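Local structure of DyP2 (Amycolatopsis sp. ATCC 39116, 4G2C) at residues A[95-98]-A[99-103]; A[229-232]-A[233-237]; A[334-337]-A[338-341]. The protein is a haem-containing dye-decolourising peroxidase that binds manganese and probably oxidises dyes and lignin-related substrates. All coordinates share one frame; numbering follows the deposited sequence.

Contact 1. Residues A[95-98]-A[99-103]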
ATOM      1  N   ARG A  95      -7.977  -8.869 -17.340  1.00 22.83           N
ATOM      2  CA  ARG A  95      -7.927 -10.258 -17.801  1.00 30.09           C
ATOM      3  C   ARG A  95      -6.651 -10.586 -18.588  1.00 29.49           C
ATOM      4  O   ARG A  95      -6.018 -11.624 -18.355  1.00 31.49           O
ATOM      5  CB  ARG A  95      -9.150 -10.629 -18.639  1.00 33.13           C
ATOM      6  CG  ARG A  95      -9.150 -12.119 -19.007  1.00 45.13           C
ATOM      7  CD  ARG A  95     -10.094 -12.456 -20.158  1.00 47.37           C
ATOM      8  NE  ARG A  95     -11.487 -12.162 -19.836  1.00 51.48           N
ATOM      9  CZ  ARG A  95     -12.269 -12.958 -19.111  1.00 52.31           C
ATOM     10  NH1 ARG A  95     -11.788 -14.102 -18.624  1.00 53.54           N
ATOM     11  NH2 ARG A  95     -13.529 -12.604 -18.871  1.00 44.51           N
ATOM     12  N   THR A  96      -6.273  -9.715 -19.520  1.00 24.43           N
ATOM     13  CA  THR A  96      -5.017  -9.930 -20.236  1.00 27.80           C
ATOM     14  C   THR A  96      -3.853 -10.008 -19.241  1.00 26.32           C
ATOM     15  O   THR A  96      -2.932 -10.817 -19.399  1.00 25.86           O
ATOM     16  CB  THR A  96      -4.736  -8.818 -21.264  1.00 26.53           C
ATOM     17  OG1 THR A  96      -5.758  -8.823 -22.269  1.00 29.24           O
ATOM     18  CG2 THR A  96      -3.384  -9.042 -21.926  1.00 21.99           C
ATOM     19  N   HIS A  97      -3.881  -9.157 -18.221  1.00 22.90           N
ATOM     20  CA  HIS A  97      -2.794  -9.161 -17.249  1.00 27.40           C
ATOM     21  C   HIS A  97      -2.734 -10.511 -16.536  1.00 25.72           C
ATOM     22  O   HIS A  97      -1.662 -11.076 -16.338  1.00 24.90           O
ATOM     23  CB  HIS A  97      -2.952  -8.040 -16.220  1.00 26.97           C
ATOM     24  CG  HIS A  97      -1.956  -8.118 -15.102  1.00 24.77           C
ATOM     25  ND1 HIS A  97      -2.258  -7.763 -13.806  1.00 24.61           N
ATOM     26  CD2 HIS A  97      -0.665  -8.524 -15.090  1.00 25.75           C
ATOM     27  CE1 HIS A  97      -1.196  -7.951 -13.041  1.00 23.90           C
ATOM     28  NE2 HIS A  97      -0.217  -8.413 -13.795  1.00 21.79           N
ATOM     29  N   LEU A  98      -3.902 -11.021 -16.163  1.00 23.16           N
ATOM     30  CA  LEU A  98      -3.996 -12.272 -15.417  1.00 27.25           C
ATOM     31  C   LEU A  98      -3.448 -13.437 -16.238  1.00 29.38           C
ATOM     32  O   LEU A  98      -2.697 -14.286 -15.735  1.00 30.07           O
ATOM     33  CB  LEU A  98      -5.447 -12.519 -14.992  1.00 24.20           C
ATOM     34  CG  LEU A  98      -5.916 -11.554 -13.893  1.00 23.83           C
ATOM     35  CD1 LEU A  98      -7.398 -11.718 -13.573  1.00 28.22           C
ATOM     36  CD2 LEU A  98      -5.065 -11.742 -12.639  1.00 26.38           C
ATOM     37  N   GLN A  99      -3.821 -13.450 -17.512  1.00 28.27           N
ATOM     38  CA  GLN A  99      -3.346 -14.437 -18.462  1.00 29.01           C
ATOM     39  C   GLN A  99      -1.838 -14.370 -18.513  1.00 29.87           C
ATOM     40  O   GLN A  99      -1.156 -15.391 -18.442  1.00 33.54           O
ATOM     41  CB  GLN A  99      -3.919 -14.125 -19.840  1.00 33.30           C
ATOM     42  CG  GLN A  99      -4.251 -15.336 -20.673  1.00 46.88           C
ATOM     43  CD  GLN A  99      -5.246 -15.008 -21.778  1.00 50.90           C
ATOM     44  OE1 GLN A  99      -6.265 -14.346 -21.541  1.00 47.53           O
ATOM     45  NE2 GLN A  99      -4.956 -15.468 -22.986  1.00 46.03           N
ATOM     46  N   GLU A 100      -1.307 -13.160 -18.617  1.00 29.23           N
ATOM     47  CA  GLU A 100       0.144 -12.995 -18.591  1.00 28.51           C
ATOM     48  C   GLU A 100       0.718 -13.595 -17.305  1.00 29.13           C
ATOM     49  O   GLU A 100       1.686 -14.353 -17.352  1.00 31.75           O
ATOM     50  CB  GLU A 100       0.546 -11.527 -18.753  1.00 27.19           C
ATOM     51  CG  GLU A 100       0.256 -10.937 -20.133  1.00 28.59           C
ATOM     52  CD  GLU A 100       0.694  -9.476 -20.261  1.00 29.62           C
ATOM     53  OE1 GLU A 100       1.166  -8.874 -19.267  1.00 31.42           O
ATOM     54  OE2 GLU A 100       0.571  -8.921 -21.367  1.00 35.65           O
ATOM     55  N   VAL A 101       0.122 -13.275 -16.157  1.00 29.71           N
ATOM     56  CA  VAL A 101       0.607 -13.860 -14.895  1.00 32.66           C
ATOM     57  C   VAL A 101       0.622 -15.398 -14.956  1.00 31.54           C
ATOM     58  O   VAL A 101       1.645 -16.031 -14.718  1.00 31.14           O
ATOM     59  CB  VAL A 101      -0.165 -13.348 -13.661  1.00 30.47           C
ATOM     60  CG1 VAL A 101       0.161 -14.198 -12.432  1.00 39.41           C
ATOM     61  CG2 VAL A 101       0.172 -11.879 -13.396  1.00 26.73           C
ATOM     62  N   GLU A 102      -0.508 -15.987 -15.317  1.00 34.00           N
ATOM     63  CA  GLU A 102      -0.582 -17.436 -15.481  1.00 41.20           C
ATOM     64  C   GLU A 102       0.494 -17.963 -16.449  1.00 42.16           C
ATOM     65  O   GLU A 102       1.142 -18.977 -16.176  1.00 44.33           O
ATOM     66  CB  GLU A 102      -1.982 -17.847 -15.959  1.00 31.62           C
ATOM     67  CG  GLU A 102      -2.422 -19.222 -15.491  1.00 45.97           C
ATOM     68  CD  GLU A 102      -2.455 -19.339 -13.976  1.00 54.83           C
ATOM     69  OE1 GLU A 102      -2.669 -18.307 -13.296  1.00 53.48           O
ATOM     70  OE2 GLU A 102      -2.268 -20.465 -13.461  1.00 61.60           O
ATOM     71  N   ALA A 103       0.687 -17.274 -17.570  1.00 38.77           N
ATOM     72  CA  ALA A 103       1.687 -17.693 -18.551  1.00 40.26           C
ATOM     73  C   ALA A 103       3.102 -17.678 -17.987  1.00 39.66           C
ATOM     74  O   ALA A 103       3.917 -18.537 -18.319  1.00 39.39           O
ATOM     75  CB  ALA A 103       1.614 -16.828 -19.796  1.00 37.84           C
TER
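Val-101 lays its CG2 methyl against the imidazole of His-97, one helical turn earlier. The methyl comes nearest to NE2, 3.5 Å from CG2, and meets the ring obliquely. The ring gets there because CG of His-97 is anti to the backbone N (chi1 173°), which carries it forward along the helix. The same ring stacks on His-62 and touches Pro-56. One turn of backbone bonding sets this spacing. Val-101 N donates to His-97 O at 2.8 Å, and Glu-102 N donates to Leu-98 O in a nearly straight bond (174°). The Leu-98 side chain packs on Trp-40, Lys-60 and Leu-227. Glu-100 runs extended past Thr-96. Its CG lies 3.3 Å from Thr-96 O, and its OE2 comes within 4.0 Å of Thr-96 CG2. The carboxylate finds its polar partners outside the turn, in a salt bridge to Lys-92 and a hydrogen bond to Thr-112. Arg-95 pairs with Asp-52, and Glu-102 with Lys-41. Helix 94-107 of the DyP alpha+beta barrel domain is held within this turn by backbone bonds and van der Waals contacts, while its charged side chains tie it to neighbouring parts of the chain.

Contact 2. Residues A[229-232]-A[233-237]. With ACT (acetate ion), chain N; ACT (acetate ion), chain G.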
ATOM      1  N   GLU A 229      -8.537 -17.941  -7.268  1.00 30.48           N
ATOM      2  CA  GLU A 229      -7.308 -18.589  -7.726  1.00 31.84           C
ATOM      3  C   GLU A 229      -6.115 -18.128  -6.881  1.00 29.06           C
ATOM      4  O   GLU A 229      -5.132 -18.854  -6.721  1.00 26.65           O
ATOM      5  CB  GLU A 229      -7.034 -18.263  -9.211  1.00 30.90           C
ATOM      6  CG  GLU A 229      -8.013 -18.873 -10.237  1.00 34.35           C
ATOM      7  CD  GLU A 229      -9.358 -18.151 -10.328  1.00 30.28           C
ATOM      8  OE1 GLU A 229      -9.551 -17.131  -9.637  1.00 28.64           O
ATOM      9  OE2 GLU A 229     -10.231 -18.613 -11.096  1.00 34.58           O
ATOM     10  N   ASP A 230      -6.189 -16.902  -6.375  1.00 23.85           N
ATOM     11  CA  ASP A 230      -5.139 -16.393  -5.499  1.00 29.00           C
ATOM     12  C   ASP A 230      -5.274 -17.029  -4.109  1.00 26.45           C
ATOM     13  O   ASP A 230      -4.283 -17.354  -3.466  1.00 22.80           O
ATOM     14  CB  ASP A 230      -5.195 -14.866  -5.402  1.00 29.47           C
ATOM     15  CG  ASP A 230      -4.421 -14.166  -6.529  1.00 32.19           C
ATOM     16  OD1 ASP A 230      -3.601 -14.821  -7.209  1.00 31.39           O
ATOM     17  OD2 ASP A 230      -4.611 -12.945  -6.706  1.00 26.66           O
ATOM     18  N   VAL A 231      -6.508 -17.234  -3.662  1.00 26.88           N
ATOM     19  CA  VAL A 231      -6.710 -17.856  -2.364  1.00 30.58           C
ATOM     20  C   VAL A 231      -6.254 -19.315  -2.397  1.00 29.82           C
ATOM     21  O   VAL A 231      -5.624 -19.800  -1.452  1.00 31.12           O
ATOM     22  CB  VAL A 231      -8.151 -17.707  -1.853  1.00 34.94           C
ATOM     23  CG1 VAL A 231      -8.286 -18.337  -0.477  1.00 27.90           C
ATOM     24  CG2 VAL A 231      -8.542 -16.230  -1.804  1.00 27.21           C
ATOM     25  N   ASP A 232      -6.516 -19.999  -3.501  1.00 29.32           N
ATOM     26  CA  ASP A 232      -6.023 -21.370  -3.644  1.00 33.51           C
ATOM     27  C   ASP A 232      -4.500 -21.401  -3.613  1.00 29.03           C
ATOM     28  O   ASP A 232      -3.897 -22.263  -2.971  1.00 29.87           O
ATOM     29  CB  ASP A 232      -6.526 -22.016  -4.942  1.00 31.11           C
ATOM     30  CG  ASP A 232      -8.025 -22.202  -4.954  1.00 34.92           C
ATOM     31  OD1 ASP A 232      -8.645 -22.092  -3.871  1.00 38.12           O
ATOM     32  OD2 ASP A 232      -8.582 -22.471  -6.041  1.00 36.99           O
ATOM     33  N   ALA A 233      -3.885 -20.463  -4.326  1.00 26.64           N
ATOM     34  CA  ALA A 233      -2.434 -20.393  -4.408  1.00 27.99           C
ATOM     35  C   ALA A 233      -1.831 -20.172  -3.025  1.00 27.82           C
ATOM     36  O   ALA A 233      -0.840 -20.805  -2.661  1.00 28.41           O
ATOM     37  CB  ALA A 233      -1.993 -19.278  -5.383  1.00 23.15           C
ATOM     38  N   GLU A 234      -2.440 -19.263  -2.273  1.00 25.26           N
ATOM     39  CA  GLU A 234      -2.004 -18.933  -0.932  1.00 25.56           C
ATOM     40  C   GLU A 234      -2.073 -20.172  -0.047  1.00 28.46           C
ATOM     41  O   GLU A 234      -1.145 -20.443   0.716  1.00 25.46           O
ATOM     42  CB  GLU A 234      -2.870 -17.807  -0.362  1.00 21.70           C
ATOM     43  CG  GLU A 234      -2.390 -17.219   0.962  1.00 23.01           C
ATOM     44  CD  GLU A 234      -1.183 -16.282   0.811  1.00 29.15           C
ATOM     45  OE1 GLU A 234      -0.696 -16.091  -0.325  1.00 25.17           O
ATOM     46  OE2 GLU A 234      -0.719 -15.729   1.835  1.00 25.67           O
ATOM     47  N   ARG A 235      -3.170 -20.923  -0.170  1.00 27.23           N
ATOM     48  CA  ARG A 235      -3.375 -22.151   0.597  1.00 27.97           C
ATOM     49  C   ARG A 235      -2.364 -23.220   0.199  1.00 29.57           C
ATOM     50  O   ARG A 235      -1.738 -23.836   1.065  1.00 30.19           O
ATOM     51  CB  ARG A 235      -4.810 -22.682   0.421  1.00 30.56           C
ATOM     52  CG  ARG A 235      -5.063 -24.096   1.011  1.00 29.30           C
ATOM     53  CD  ARG A 235      -6.566 -24.428   1.042  1.00 27.73           C
ATOM     54  NE  ARG A 235      -7.234 -23.826  -0.107  1.00 46.55           N
ATOM     55  CZ  ARG A 235      -8.279 -23.003  -0.051  1.00 41.58           C
ATOM     56  NH1 ARG A 235      -8.826 -22.681   1.116  1.00 40.62           N
ATOM     57  NH2 ARG A 235      -8.784 -22.513  -1.178  1.00 39.70           N
ATOM     58  N   ASP A 236      -2.187 -23.429  -1.106  1.00 27.96           N
ATOM     59  CA  ASP A 236      -1.349 -24.522  -1.586  1.00 28.50           C
ATOM     60  C   ASP A 236       0.146 -24.285  -1.409  1.00 32.87           C
ATOM     61  O   ASP A 236       0.907 -25.247  -1.240  1.00 30.21           O
ATOM     62  CB  ASP A 236      -1.622 -24.834  -3.059  1.00 31.76           C
ATOM     63  CG  ASP A 236      -3.090 -25.128  -3.343  1.00 34.95           C
ATOM     64  OD1 ASP A 236      -3.874 -25.282  -2.390  1.00 29.59           O
ATOM     65  OD2 ASP A 236      -3.461 -25.204  -4.535  1.00 37.85           O
ATOM     66  N   THR A 237       0.579 -23.025  -1.459  1.00 29.44           N
ATOM     67  CA  THR A 237       2.021 -22.743  -1.583  1.00 30.33           C
ATOM     68  C   THR A 237       2.636 -21.858  -0.505  1.00 29.19           C
ATOM     69  O   THR A 237       3.806 -21.479  -0.610  1.00 32.63           O
ATOM     70  CB  THR A 237       2.381 -22.125  -2.971  1.00 35.73           C
ATOM     71  OG1 THR A 237       1.987 -20.743  -3.000  1.00 31.15           O
ATOM     72  CG2 THR A 237       1.693 -22.888  -4.108  1.00 31.22           C
TER
HETATM   73  C   ACT N 512      -7.026 -25.596  -3.409  1.00 47.00           C
HETATM   74  O   ACT N 512      -6.183 -26.274  -4.048  1.00 46.56           O
HETATM   75  OXT ACT N 512      -6.577 -24.759  -2.589  1.00 39.64           O
HETATM   76  CH3 ACT N 512      -8.506 -25.772  -3.616  1.00 51.92           C
HETATM   77  C   ACT G 505     -10.247 -20.053   2.997  1.00 48.64           C
HETATM   78  O   ACT G 505     -10.035 -21.293   2.903  1.00 49.13           O
HETATM   79  OXT ACT G 505     -10.994 -19.514   2.125  1.00 44.43           O
HETATM   80  CH3 ACT G 505      -9.617 -19.260   4.106  1.00 36.85           C
HETATM   81  O   HOH W   1      -1.299 -16.218  -3.014  1.00 35.37           O
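Arg-235 reaches back along helix 228-237 to Asp-232, three residues earlier. Its CB rests 3.5 Å from Val-231 O, the oxygen that also accepts the bond from Arg-235 N. CG is anti to the backbone N (chi1 171°), and the chain then bends at chi3, bringing the guanidinium alongside Asp-232. CD passes 3.6 Å from OXT of one acetate. NE donates to that same OXT at 2.7 Å, in a nearly straight bond. NH1 makes a weak bond to a second acetate. NH2 forms a salt bridge to Asp-232 OD1 at 2.7 Å. OD1 is met on its anti side, although carboxylate and guanidinium are turned 47° apart. Three oxygens, from Asp-232 and the two acetates, thus lie at the edge of the guanidinium, near its plane. The acetates probably come from the crystallisation liquor. A water donates to both Asp-230 O and Glu-234 OE1, one turn apart, while Glu-234 OE2 is paired with Arg-221. At the last turn, Thr-237 OG1 and Thr-237 N both donate to Ala-233 O, from opposite faces of its plane. The arrangement is an i to i+3 salt bridge along a surface helix, here one whose Glu-234 side chain lies about 10 Å from the haem.

Contact 3. Residues A[334-337]-A[338-341]. With ACT (acetate ion), chain K; ACT (acetate ion), chain H.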
ATOM      1  N   PHE A 334      -1.607 -16.376  10.511  1.00 23.85           N
ATOM      2  CA  PHE A 334      -1.647 -16.173  11.960  1.00 20.01           C
ATOM      3  C   PHE A 334      -2.682 -15.104  12.309  1.00 23.27           C
ATOM      4  O   PHE A 334      -3.051 -14.276  11.468  1.00 20.72           O
ATOM      5  CB  PHE A 334      -0.284 -15.696  12.478  1.00 21.38           C
ATOM      6  CG  PHE A 334       0.152 -14.377  11.894  1.00 21.74           C
ATOM      7  CD1 PHE A 334      -0.287 -13.170  12.452  1.00 20.45           C
ATOM      8  CD2 PHE A 334       0.952 -14.341  10.759  1.00 19.27           C
ATOM      9  CE1 PHE A 334       0.091 -11.947  11.907  1.00 22.04           C
ATOM     10  CE2 PHE A 334       1.331 -13.117  10.190  1.00 24.80           C
ATOM     11  CZ  PHE A 334       0.908 -11.917  10.768  1.00 22.96           C
ATOM     12  N   SER A 335      -3.136 -15.135  13.556  1.00 22.89           N
ATOM     13  CA  SER A 335      -3.970 -14.092  14.131  1.00 20.90           C
ATOM     14  C   SER A 335      -3.346 -13.790  15.477  1.00 17.30           C
ATOM     15  O   SER A 335      -2.338 -14.383  15.841  1.00 18.35           O
ATOM     16  CB  SER A 335      -5.416 -14.575  14.335  1.00 26.02           C
ATOM     17  OG  SER A 335      -5.512 -15.475  15.432  1.00 22.95           O
ATOM     18  N   TYR A 336      -3.957 -12.883  16.231  1.00 20.08           N
ATOM     19  CA  TYR A 336      -3.457 -12.536  17.552  1.00 23.52           C
ATOM     20  C   TYR A 336      -4.287 -13.155  18.688  1.00 27.02           C
ATOM     21  O   TYR A 336      -4.239 -12.680  19.826  1.00 24.60           O
ATOM     22  CB  TYR A 336      -3.423 -11.016  17.698  1.00 23.73           C
ATOM     23  CG  TYR A 336      -2.585 -10.374  16.640  1.00 21.49           C
ATOM     24  CD1 TYR A 336      -1.196 -10.399  16.725  1.00 22.41           C
ATOM     25  CD2 TYR A 336      -3.173  -9.754  15.545  1.00 20.81           C
ATOM     26  CE1 TYR A 336      -0.413  -9.828  15.739  1.00 20.19           C
ATOM     27  CE2 TYR A 336      -2.402  -9.177  14.561  1.00 21.09           C
ATOM     28  CZ  TYR A 336      -1.020  -9.218  14.666  1.00 19.71           C
ATOM     29  OH  TYR A 336      -0.247  -8.639  13.693  1.00 23.86           O
ATOM     30  N   ASP A 337      -5.043 -14.205  18.369  1.00 25.27           N
ATOM     31  CA  ASP A 337      -5.967 -14.810  19.328  1.00 28.53           C
ATOM     32  C   ASP A 337      -5.244 -15.537  20.466  1.00 25.31           C
ATOM     33  O   ASP A 337      -5.834 -15.789  21.506  1.00 32.54           O
ATOM     34  CB  ASP A 337      -6.956 -15.750  18.614  1.00 29.48           C
ATOM     35  CG  ASP A 337      -8.025 -14.995  17.834  1.00 32.78           C
ATOM     36  OD1 ASP A 337      -8.122 -13.756  17.988  1.00 36.95           O
ATOM     37  OD2 ASP A 337      -8.767 -15.635  17.066  1.00 30.53           O
ATOM     38  N   SER A 338      -3.976 -15.884  20.254  1.00 26.01           N
ATOM     39  CA  SER A 338      -3.121 -16.410  21.319  1.00 22.53           C
ATOM     40  C   SER A 338      -2.125 -15.374  21.800  1.00 23.41           C
ATOM     41  O   SER A 338      -1.063 -15.733  22.322  1.00 23.33           O
ATOM     42  CB  SER A 338      -2.345 -17.638  20.849  1.00 22.80           C
ATOM     43  OG  SER A 338      -3.205 -18.731  20.611  1.00 23.05           O
ATOM     44  N   ASP A 339      -2.476 -14.099  21.642  1.00 24.29           N
ATOM     45  CA  ASP A 339      -1.582 -12.981  21.953  1.00 23.83           C
ATOM     46  C   ASP A 339      -2.448 -11.782  22.386  1.00 24.09           C
ATOM     47  O   ASP A 339      -2.117 -10.625  22.138  1.00 24.38           O
ATOM     48  CB  ASP A 339      -0.768 -12.637  20.695  1.00 21.73           C
ATOM     49  CG  ASP A 339       0.455 -11.754  20.975  1.00 24.49           C
ATOM     50  OD1 ASP A 339       0.754 -11.423  22.143  1.00 22.58           O
ATOM     51  OD2 ASP A 339       1.147 -11.408  19.994  1.00 23.17           O
ATOM     52  N   LYS A 340      -3.569 -12.071  23.028  1.00 25.36           N
ATOM     53  CA  LYS A 340      -4.541 -11.042  23.411  1.00 26.93           C
ATOM     54  C   LYS A 340      -3.993 -10.033  24.425  1.00 26.46           C
ATOM     55  O   LYS A 340      -4.543  -8.948  24.586  1.00 26.57           O
ATOM     56  CB  LYS A 340      -5.827 -11.695  23.942  1.00 30.36           C
ATOM     57  CG  LYS A 340      -6.615 -12.471  22.879  1.00 29.64           C
ATOM     58  CD  LYS A 340      -7.939 -12.977  23.437  1.00 40.40           C
ATOM     59  CE  LYS A 340      -8.791 -13.660  22.364  1.00 44.36           C
ATOM     60  NZ  LYS A 340      -8.665 -15.151  22.400  1.00 43.95           N
ATOM     61  N   LEU A 341      -2.901 -10.392  25.092  1.00 26.68           N
ATOM     62  CA  LEU A 341      -2.259  -9.514  26.065  1.00 26.13           C
ATOM     63  C   LEU A 341      -1.100  -8.723  25.453  1.00 30.46           C
ATOM     64  O   LEU A 341      -0.493  -7.877  26.120  1.00 28.40           O
ATOM     65  CB  LEU A 341      -1.748 -10.337  27.250  1.00 27.99           C
ATOM     66  CG  LEU A 341      -2.805 -10.993  28.151  1.00 24.72           C
ATOM     67  CD1 LEU A 341      -2.186 -12.051  29.057  1.00 29.05           C
ATOM     68  CD2 LEU A 341      -3.472  -9.924  28.984  1.00 26.51           C
TER
HETATM   69  C   ACT K 509      -2.812 -14.423  25.333  1.00 34.12           C
HETATM   70  O   ACT K 509      -3.812 -14.698  24.618  1.00 26.40           O
HETATM   71  OXT ACT K 509      -2.252 -13.301  25.201  1.00 37.99           O
HETATM   72  CH3 ACT K 509      -2.281 -15.398  26.326  1.00 39.97           C
HETATM   73  C   ACT H 506      -8.577 -18.578  14.841  1.00 50.53           C
HETATM   74  O   ACT H 506      -9.032 -18.919  15.965  1.00 53.66           O
HETATM   75  OXT ACT H 506      -7.702 -17.670  14.834  1.00 39.17           O
HETATM   76  CH3 ACT H 506      -9.055 -19.226  13.571  1.00 45.21           C
HETATM   77  O   HOH W   2      -1.927 -15.540  18.191  1.00 25.08           O
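Lys-340 sends its ammonium group to a main-chain oxygen three residues earlier. NZ donates to Asp-337 O at 3.0 Å, in the carbonyl plane and on a lone pair. The chain runs extended to CE and bends only at chi4 (98°), which swings NZ onto that oxygen. Asp-337 is the second residue of a type I beta turn from Tyr-336 to Asp-339, closed by Asp-339 N donating to Tyr-336 O at 2.9 Å. An ST turn overlaps its start: Ser-335 OG accepts from Asp-337 N at 3.2 Å and also donates to an acetate. Replacing Ser-335 by an alanine would probably leave Asp-337 N without this acceptor and the entry to the beta turn freer to shift. A water joins the two turns, donating to Ser-335 O and accepting from Ser-338 N. Asp-339 lies beside Tyr-336, its OD2 at the ring edge, 4.1 Å from CD1. That carboxylate is hydrogen-bonded by the hydroxyl of Thr-319 and the backbone N atoms of Lys-344 and Cys-345. The Tyr-336 side chain is about 5 Å from the haem and packs on Ile-351 and Arg-352. A second acetate takes bonds from the backbone N atoms of Lys-340 and Leu-341.

How the contacts relate
The three contacts follow one another along the chain and none encloses another. Contact 1 lies on helix 94-107, within the DyP alpha+beta barrel domain. Contact 2 lies on helix 228-237, and contact 3 in the loop between helices 303-309 and 350-354. Centres of contacts 1 and 2 are about 16 Å apart, with nearest atoms about 6 Å apart. They share Trp-40, Lys-41 and Lys-60 as neighbours, and contact 1 packs on Leu-227, just before helix 228-237. Contact 3 is more remote, its centre about 24 Å from that of contact 2 and about 37 Å from that of contact 1. Of contacts 2 and 3, the latter comes nearer the haem.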